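Local structure of glucose dehydrogenase (Serratia sp. FS14, 7CDY) at residues G325-G328 and Y329-L333; Q276-P279 and A280-H283; I28-R31 and P32-R36. The protein is a calcium-containing beta-propeller protein of the glucose/sorbosone dehydrogenase family, built as a single chain from a ring of antiparallel sheets. All blocks are in the same frame, centred on the assembly; numbering follows the deposited sequence. Where two conformers were deposited one is given.

Interaction 1 (G325-G328 and Y329-L333); sequences GPDG and YLYLL
D327 meets Y331 and Y329 at once, one carboxylate oxygen to each. The hydroxyl of Y331 donates to D327 through a very short bond, OH to OD2 2.5 Å. Carboxylate and phenol ring lie only 20° apart, and the acid sits at the ring's edge. The other oxygen takes the backbone amide of Y329, N to OD1 3.1 Å, in an almost straight bond that arrives from above the carboxylate plane; this closes an Asx turn. A chi1 of 58° sets the D327 carboxylate between its own N and carbonyl carbon, within range of both donors. The turn's backbone is tight: G325 N donates to Y329 O (2.8 Å), and G328 N to G325 O (3.0 Å). With G328 at a positive phi of 90°, this is a type I turn with a G1 bulge, joining strands 319-324 and 330-334. A water bonds G325 O firmly at 2.6 Å. Looser are its weak contact to Y329 O and the partly exposed Y329 ring, whose CD1 is 3.8 Å from D327 OD2, although K343 and F278 also pack on that ring. Two donors sharing one carboxylate would probably stabilise its negative charge and limit its rotation.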
loop_
_atom_site.group_PDB
_atom_site.type_symbol
_atom_site.label_atom_id
_atom_site.label_comp_id
_atom_site.label_asym_id
_atom_site.label_seq_id
_atom_site.Cartn_x
_atom_site.Cartn_y
_atom_site.Cartn_z
ATOM N N GLY A 325 10.911 9.002 7.244
ATOM C CA GLY A 325 10.545 9.887 8.329
ATOM C C GLY A 325 11.053 11.300 8.135
ATOM O O GLY A 325 12.072 11.535 7.483
ATOM N N PRO A 326 10.348 12.279 8.709
ATOM C CA PRO A 326 10.813 13.672 8.605
ATOM C C PRO A 326 12.169 13.917 9.246
ATOM O O PRO A 326 12.811 14.927 8.932
ATOM C CB PRO A 326 9.699 14.475 9.295
ATOM C CG PRO A 326 8.985 13.482 10.167
ATOM C CD PRO A 326 9.069 12.168 9.430
ATOM N N ASP A 327 12.625 13.026 10.125
ATOM C CA ASP A 327 13.923 13.139 10.777
ATOM C C ASP A 327 15.059 12.548 9.954
ATOM O O ASP A 327 16.203 12.542 10.418
ATOM C CB ASP A 327 13.884 12.458 12.151
ATOM C CG ASP A 327 13.487 10.990 12.071
ATOM O OD1 ASP A 327 13.254 10.485 10.950
ATOM O OD2 ASP A 327 13.418 10.332 13.134
ATOM N N GLY A 328 14.773 12.034 8.760
ATOM C CA GLY A 328 15.792 11.468 7.908
ATOM C C GLY A 328 16.061 9.988 8.088
ATOM O O GLY A 328 16.966 9.468 7.431
ATOM N N TYR A 329 15.325 9.298 8.956
ATOM C CA TYR A 329 15.444 7.854 9.108
ATOM C C TYR A 329 14.300 7.153 8.383
ATOM O O TYR A 329 13.263 7.751 8.090
ATOM C CB TYR A 329 15.407 7.458 10.587
ATOM C CG TYR A 329 16.652 7.807 11.369
ATOM C CD1 TYR A 329 16.778 9.046 11.987
ATOM C CD2 TYR A 329 17.693 6.900 11.492
ATOM C CE1 TYR A 329 17.911 9.367 12.713
ATOM C CE2 TYR A 329 18.832 7.213 12.212
ATOM C CZ TYR A 329 18.933 8.448 12.815
ATOM O OH TYR A 329 20.069 8.758 13.533
ATOM N N LEU A 330 14.504 5.871 8.093
ATOM C CA LEU A 330 13.417 5.026 7.617
ATOM C C LEU A 330 12.738 4.374 8.808
ATOM O O LEU A 330 13.383 4.048 9.806
ATOM C CB LEU A 330 13.940 3.934 6.686
ATOM C CG LEU A 330 14.530 4.374 5.353
ATOM C CD1 LEU A 330 15.088 3.168 4.627
ATOM C CD2 LEU A 330 13.472 5.058 4.504
ATOM N N TYR A 331 11.428 4.179 8.693
ATOM C CA TYR A 331 10.630 3.533 9.724
ATOM C C TYR A 331 9.929 2.324 9.117
ATOM O O TYR A 331 9.278 2.439 8.071
ATOM C CB TYR A 331 9.624 4.522 10.330
ATOM C CG TYR A 331 10.285 5.541 11.235
ATOM C CD1 TYR A 331 11.004 6.608 10.706
ATOM C CD2 TYR A 331 10.216 5.416 12.612
ATOM C CE1 TYR A 331 11.629 7.533 11.540
ATOM C CE2 TYR A 331 10.827 6.334 13.448
ATOM C CZ TYR A 331 11.531 7.384 12.907
ATOM O OH TYR A 331 12.138 8.294 13.753
ATOM N N LEU A 332 10.080 1.167 9.759
ATOM C CA LEU A 332 9.554 -0.092 9.254
ATOM C C LEU A 332 8.631 -0.729 10.278
ATOM O O LEU A 332 8.776 -0.512 11.489
ATOM C CB LEU A 332 10.683 -1.104 8.986
ATOM C CG LEU A 332 11.908 -0.676 8.181
ATOM C CD1 LEU A 332 12.804 -1.879 7.896
ATOM C CD2 LEU A 332 11.541 0.032 6.900
ATOM N N LEU A 333 7.691 -1.545 9.782
ATOM C CA LEU A 333 6.921 -2.460 10.614
ATOM C C LEU A 333 7.201 -3.885 10.177
ATOM O O LEU A 333 7.362 -4.152 8.981
ATOM C CB LEU A 333 5.414 -2.228 10.474
ATOM C CG LEU A 333 4.908 -0.845 10.886
ATOM C CD1 LEU A 333 3.438 -0.641 10.490
ATOM C CD2 LEU A 333 5.104 -0.612 12.375
HETATM O O HOH W 1 13.616 10.284 5.808
#

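Interaction 2 (Q276-P279 and A280-H283); sequences QRFP and AWRH
F278 and P279 offer their carbonyls to the amides three residues on: W281 N donates to F278 O at 2.9 Å, and R282 N to P279 O at 3.1 Å. In both bonds of this short 3-10 turn the donor stands above the carbonyl plane rather than on a lone pair. The charged end of R282 is held just upstream of the turn, where NH1 bonds the carbonyl of G275 and forms a salt bridge with D274. A bend at chi3 (45°) folds the arginine back toward the start of the loop, and its CG passes P279 O at 3.5 Å.

Over one face of that guanidinium, displaced toward its rim, lies the amide end of Q276. Its NE2 comes 3.2 Å from R282 NH1, but both are donors, so the approach is one of flat groups in contact, not a hydrogen bond; the amide and guanidinium planes are 35° apart.

Farther out, F278 and W281 run side by side and point the same way. Their six-membered rings have centroids 5.3 Å apart and planes inclined at 57°, an oblique pairing whose nearest atoms are F278 CD2 and W281 CE3, at 4.1 Å. R277 CG rests above the centre of the F278 ring, 3.6 Å from its plane. The pair extends through edge-to-face contacts, F278 with Y329 and W281 with F286.

The polar and apolar halves thus do different work: the arginine's charge is met by an acid and a carbonyl next to the turn, which probably holds the guanidinium in place with one face against the Q276 amide, whereas the turn, with its two i-to-i+3 bonds, is consistent with F278 and W281 being brought side by side.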
loop_
_atom_site.group_PDB
_atom_site.type_symbol
_atom_site.label_atom_id
_atom_site.label_comp_id
_atom_site.label_asym_id
_atom_site.label_seq_id
_atom_site.Cartn_x
_atom_site.Cartn_y
_atom_site.Cartn_z
ATOM N N GLN A 276 17.944 14.539 4.156
ATOM C CA GLN A 276 19.307 15.049 4.151
ATOM C C GLN A 276 20.239 14.299 5.089
ATOM O O GLN A 276 21.458 14.439 4.962
ATOM C CB GLN A 276 19.330 16.540 4.525
ATOM C CG GLN A 276 18.902 17.487 3.410
ATOM C CD GLN A 276 19.553 17.170 2.076
ATOM O OE1 GLN A 276 20.770 17.008 1.986
ATOM N NE2 GLN A 276 18.739 17.084 1.029
ATOM N N ARG A 277 19.701 13.509 6.019
ATOM C CA ARG A 277 20.550 12.879 7.024
ATOM C C ARG A 277 21.525 11.888 6.401
ATOM O O ARG A 277 22.692 11.820 6.803
ATOM C CB ARG A 277 19.692 12.191 8.083
ATOM C CG ARG A 277 20.509 11.459 9.119
ATOM C CD ARG A 277 19.632 10.883 10.205
ATOM N NE ARG A 277 18.803 11.896 10.844
ATOM C CZ ARG A 277 19.188 12.630 11.881
ATOM N NH1 ARG A 277 18.362 13.527 12.401
ATOM N NH2 ARG A 277 20.399 12.464 12.399
ATOM N N PHE A 278 21.068 11.102 5.423
ATOM C CA PHE A 278 21.878 10.064 4.788
ATOM C C PHE A 278 21.944 10.371 3.298
ATOM O O PHE A 278 21.170 9.818 2.500
ATOM C CB PHE A 278 21.307 8.674 5.065
ATOM C CG PHE A 278 21.208 8.355 6.524
ATOM C CD1 PHE A 278 22.354 8.247 7.303
ATOM C CD2 PHE A 278 19.974 8.183 7.132
ATOM C CE1 PHE A 278 22.272 7.960 8.649
ATOM C CE2 PHE A 278 19.884 7.900 8.476
ATOM C CZ PHE A 278 21.037 7.787 9.242
ATOM N N PRO A 279 22.860 11.252 2.886
ATOM C CA PRO A 279 22.898 11.667 1.474
ATOM C C PRO A 279 23.083 10.518 0.500
ATOM O O PRO A 279 22.596 10.598 -0.634
ATOM C CB PRO A 279 24.076 12.650 1.427
ATOM C CG PRO A 279 24.241 13.113 2.850
ATOM C CD PRO A 279 23.874 11.942 3.702
ATOM N N ALA A 280 23.760 9.444 0.913
ATOM C CA ALA A 280 23.957 8.304 0.026
ATOM C C ALA A 280 22.645 7.625 -0.335
ATOM O O ALA A 280 22.572 6.939 -1.361
ATOM C CB ALA A 280 24.900 7.288 0.673
ATOM N N TRP A 281 21.611 7.802 0.481
ATOM C CA TRP A 281 20.318 7.188 0.226
ATOM C C TRP A 281 19.408 8.051 -0.632
ATOM O O TRP A 281 18.346 7.574 -1.046
ATOM C CB TRP A 281 19.617 6.880 1.551
ATOM C CG TRP A 281 20.053 5.607 2.204
ATOM C CD1 TRP A 281 20.980 4.717 1.748
ATOM C CD2 TRP A 281 19.554 5.074 3.435
ATOM N NE1 TRP A 281 21.091 3.660 2.622
ATOM C CE2 TRP A 281 20.228 3.859 3.668
ATOM C CE3 TRP A 281 18.605 5.509 4.365
ATOM C CZ2 TRP A 281 19.976 3.071 4.791
ATOM C CZ3 TRP A 281 18.360 4.727 5.479
ATOM C CH2 TRP A 281 19.041 3.524 5.681
ATOM N N ARG A 282 19.780 9.301 -0.902
ATOM C CA ARG A 282 18.929 10.157 -1.715
ATOM C C ARG A 282 18.781 9.564 -3.110
ATOM O O ARG A 282 19.716 8.968 -3.652
ATOM C CB ARG A 282 19.504 11.575 -1.783
ATOM C CG ARG A 282 19.491 12.292 -0.432
ATOM C CD ARG A 282 19.996 13.736 -0.528
ATOM N NE ARG A 282 19.422 14.453 -1.662
ATOM C CZ ARG A 282 18.182 14.926 -1.698
ATOM N NH1 ARG A 282 17.378 14.768 -0.656
ATOM N NH2 ARG A 282 17.744 15.559 -2.781
ATOM N N HIS A 283 17.577 9.692 -3.669
ATOM C CA HIS A 283 17.240 9.138 -4.978
ATOM C C HIS A 283 17.199 7.609 -4.980
ATOM O O HIS A 283 17.382 6.976 -6.019
ATOM C CB HIS A 283 18.108 9.715 -6.104
ATOM C CG HIS A 283 17.945 11.196 -6.264
ATOM N ND1 HIS A 283 16.821 11.762 -6.827
ATOM C CD2 HIS A 283 18.741 12.225 -5.890
ATOM C CE1 HIS A 283 16.943 13.078 -6.815
ATOM N NE2 HIS A 283 18.100 13.384 -6.253
#

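Interaction 3 (I28-R31 and P32-R36); sequences ITER and PGRLR
E30 reaches R34 and R36 because its CG lies beside its own backbone N (chi1 -66°) and the chain beyond is extended, carrying the carboxylate across to the neighbouring strand, where bends at chi3 in both arginines bring their guanidinium edges to it. A salt bridge joins R34 NE to E30 OE2 at 2.9 Å, the oxygen 15° out of the guanidinium plane. R36 NH1 forms a second with the same oxygen at 2.7 Å, nearly in its guanidinium plane and from the opposite face of the carboxylate; R36 has two conformers, so this bond, and the water linking R36 NH1 to E30 OE1, are less certain. R34 NH2 adds a weak bond to E30 OE1. The setting is the antiparallel hairpin of strands 26-30 and 34-39, with I28-R36 and E30-R34 as hydrogen-bonded pairs. G33 and R34 both face E30, a classic beta bulge: E30 O accepts G33 N at 2.9 Å and R34 N at 3.2 Å. G33 has backbone angles that suit glycine. E12 extends the salt-bridge network through R34 NH2. On the other face of the sheet T29 CG2 packs against L35 CD1 at 3.8 Å, while T29 OG1 bonds the carbonyl of L63.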
loop_
_atom_site.group_PDB
_atom_site.type_symbol
_atom_site.label_atom_id
_atom_site.label_comp_id
_atom_site.label_asym_id
_atom_site.label_seq_id
_atom_site.Cartn_x
_atom_site.Cartn_y
_atom_site.Cartn_z
ATOM N N ILE A 28 -0.241 3.767 13.967
ATOM C CA ILE A 28 0.069 2.410 13.526
ATOM C C ILE A 28 -1.221 1.617 13.513
ATOM O O ILE A 28 -1.971 1.645 14.490
ATOM C CB ILE A 28 1.062 1.717 14.482
ATOM C CG1 ILE A 28 2.343 2.530 14.620
ATOM C CG2 ILE A 28 1.373 0.297 14.009
ATOM C CD1 ILE A 28 3.373 1.908 15.553
ATOM N N THR A 29 -1.468 0.877 12.435
ATOM C CA THR A 29 -2.557 -0.086 12.431
ATOM C C THR A 29 -2.040 -1.474 12.777
ATOM O O THR A 29 -0.950 -1.876 12.356
ATOM C CB THR A 29 -3.271 -0.140 11.077
ATOM O OG1 THR A 29 -2.346 -0.569 10.068
ATOM C CG2 THR A 29 -3.843 1.228 10.715
ATOM N N GLU A 30 -2.842 -2.200 13.547
ATOM C CA GLU A 30 -2.682 -3.637 13.729
ATOM C C GLU A 30 -3.789 -4.284 12.910
ATOM O O GLU A 30 -4.973 -3.948 13.082
ATOM C CB GLU A 30 -2.826 -4.015 15.203
ATOM C CG GLU A 30 -1.723 -3.468 16.109
ATOM C CD GLU A 30 -1.997 -3.784 17.564
ATOM O OE1 GLU A 30 -1.424 -4.774 18.081
ATOM O OE2 GLU A 30 -2.816 -3.090 18.185
ATOM N N ARG A 31 -3.404 -5.176 12.000
ATOM C CA ARG A 31 -4.373 -5.791 11.094
ATOM C C ARG A 31 -5.606 -6.367 11.781
ATOM O O ARG A 31 -6.706 -6.223 11.222
ATOM C CB ARG A 31 -3.689 -6.814 10.167
ATOM C CG ARG A 31 -4.569 -7.266 9.010
ATOM C CD ARG A 31 -3.829 -8.206 8.052
ATOM N NE ARG A 31 -3.338 -9.386 8.762
ATOM C CZ ARG A 31 -2.337 -10.161 8.357
ATOM N NH1 ARG A 31 -1.702 -9.903 7.221
ATOM N NH2 ARG A 31 -1.984 -11.208 9.090
ATOM N N PRO A 32 -5.524 -7.001 12.957
ATOM C CA PRO A 32 -6.753 -7.503 13.590
ATOM C C PRO A 32 -7.825 -6.450 13.833
ATOM O O PRO A 32 -8.986 -6.823 14.053
ATOM C CB PRO A 32 -6.249 -8.115 14.903
ATOM C CG PRO A 32 -4.875 -8.531 14.596
ATOM C CD PRO A 32 -4.324 -7.491 13.659
ATOM N N GLY A 33 -7.482 -5.157 13.833
ATOM C CA GLY A 33 -8.500 -4.119 13.843
ATOM C C GLY A 33 -8.301 -2.980 14.821
ATOM O O GLY A 33 -9.284 -2.360 15.232
ATOM N N ARG A 34 -7.063 -2.662 15.191
ATOM C CA ARG A 34 -6.798 -1.604 16.158
ATOM C C ARG A 34 -5.888 -0.535 15.570
ATOM O O ARG A 34 -4.984 -0.828 14.781
ATOM C CB ARG A 34 -6.139 -2.158 17.423
ATOM C CG ARG A 34 -6.997 -3.171 18.152
ATOM C CD ARG A 34 -6.251 -3.771 19.334
ATOM N NE ARG A 34 -5.117 -4.610 18.949
ATOM C CZ ARG A 34 -5.201 -5.905 18.663
ATOM N NH1 ARG A 34 -6.371 -6.518 18.689
ATOM N NH2 ARG A 34 -4.109 -6.587 18.335
ATOM N N LEU A 35 -6.137 0.712 15.978
ATOM C CA LEU A 35 -5.304 1.856 15.635
ATOM C C LEU A 35 -4.640 2.362 16.910
ATOM O O LEU A 35 -5.308 2.528 17.935
ATOM C CB LEU A 35 -6.154 2.974 15.022
ATOM C CG LEU A 35 -5.401 4.225 14.553
ATOM C CD1 LEU A 35 -4.565 3.909 13.329
ATOM C CD2 LEU A 35 -6.379 5.333 14.204
ATOM N N ARG A 36 -3.330 2.575 16.850
ATOM C CA ARG A 36 -2.539 3.009 17.991
ATOM C C ARG A 36 -1.770 4.270 17.624
ATOM O O ARG A 36 -1.531 4.558 16.449
ATOM C CB ARG A 36 -1.523 1.930 18.426
ATOM C CG ARG A 36 -2.008 0.484 18.312
ATOM C CD ARG A 36 -3.099 0.183 19.334
ATOM N NE ARG A 36 -2.569 0.122 20.694
ATOM C CZ ARG A 36 -2.208 -1.001 21.307
ATOM N NH1 ARG A 36 -2.318 -2.167 20.683
ATOM N NH2 ARG A 36 -1.734 -0.957 22.545
HETATM O O HOH W 2 -1.199 -5.162 20.622
#

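In the fold
Along the chain interaction 3 comes first, then interaction 2, then interaction 1. Interactions 1 and 3 belong to one seven-stranded antiparallel sheet, in which strands 3-19 and 339-345 separate hairpin 26-30/34-39 from strand 330-334; their centres are about 19 Å apart, and L333 CD2 touches I28 CG2 at 4.2 Å. Interaction 2 lies in the loop between strands 267-273 and 284-289 of a four-stranded sheet. Its centre is about 12 Å from that of interaction 1, which it meets through R277 NE and D327 O (2.7 Å, probably hydrogen-bonded). Interactions 2 and 3 stay about 18 Å apart at their nearest atoms. Interaction 1 therefore connects a sheet made from both chain ends, consistent with propeller ring closure, to its neighbour.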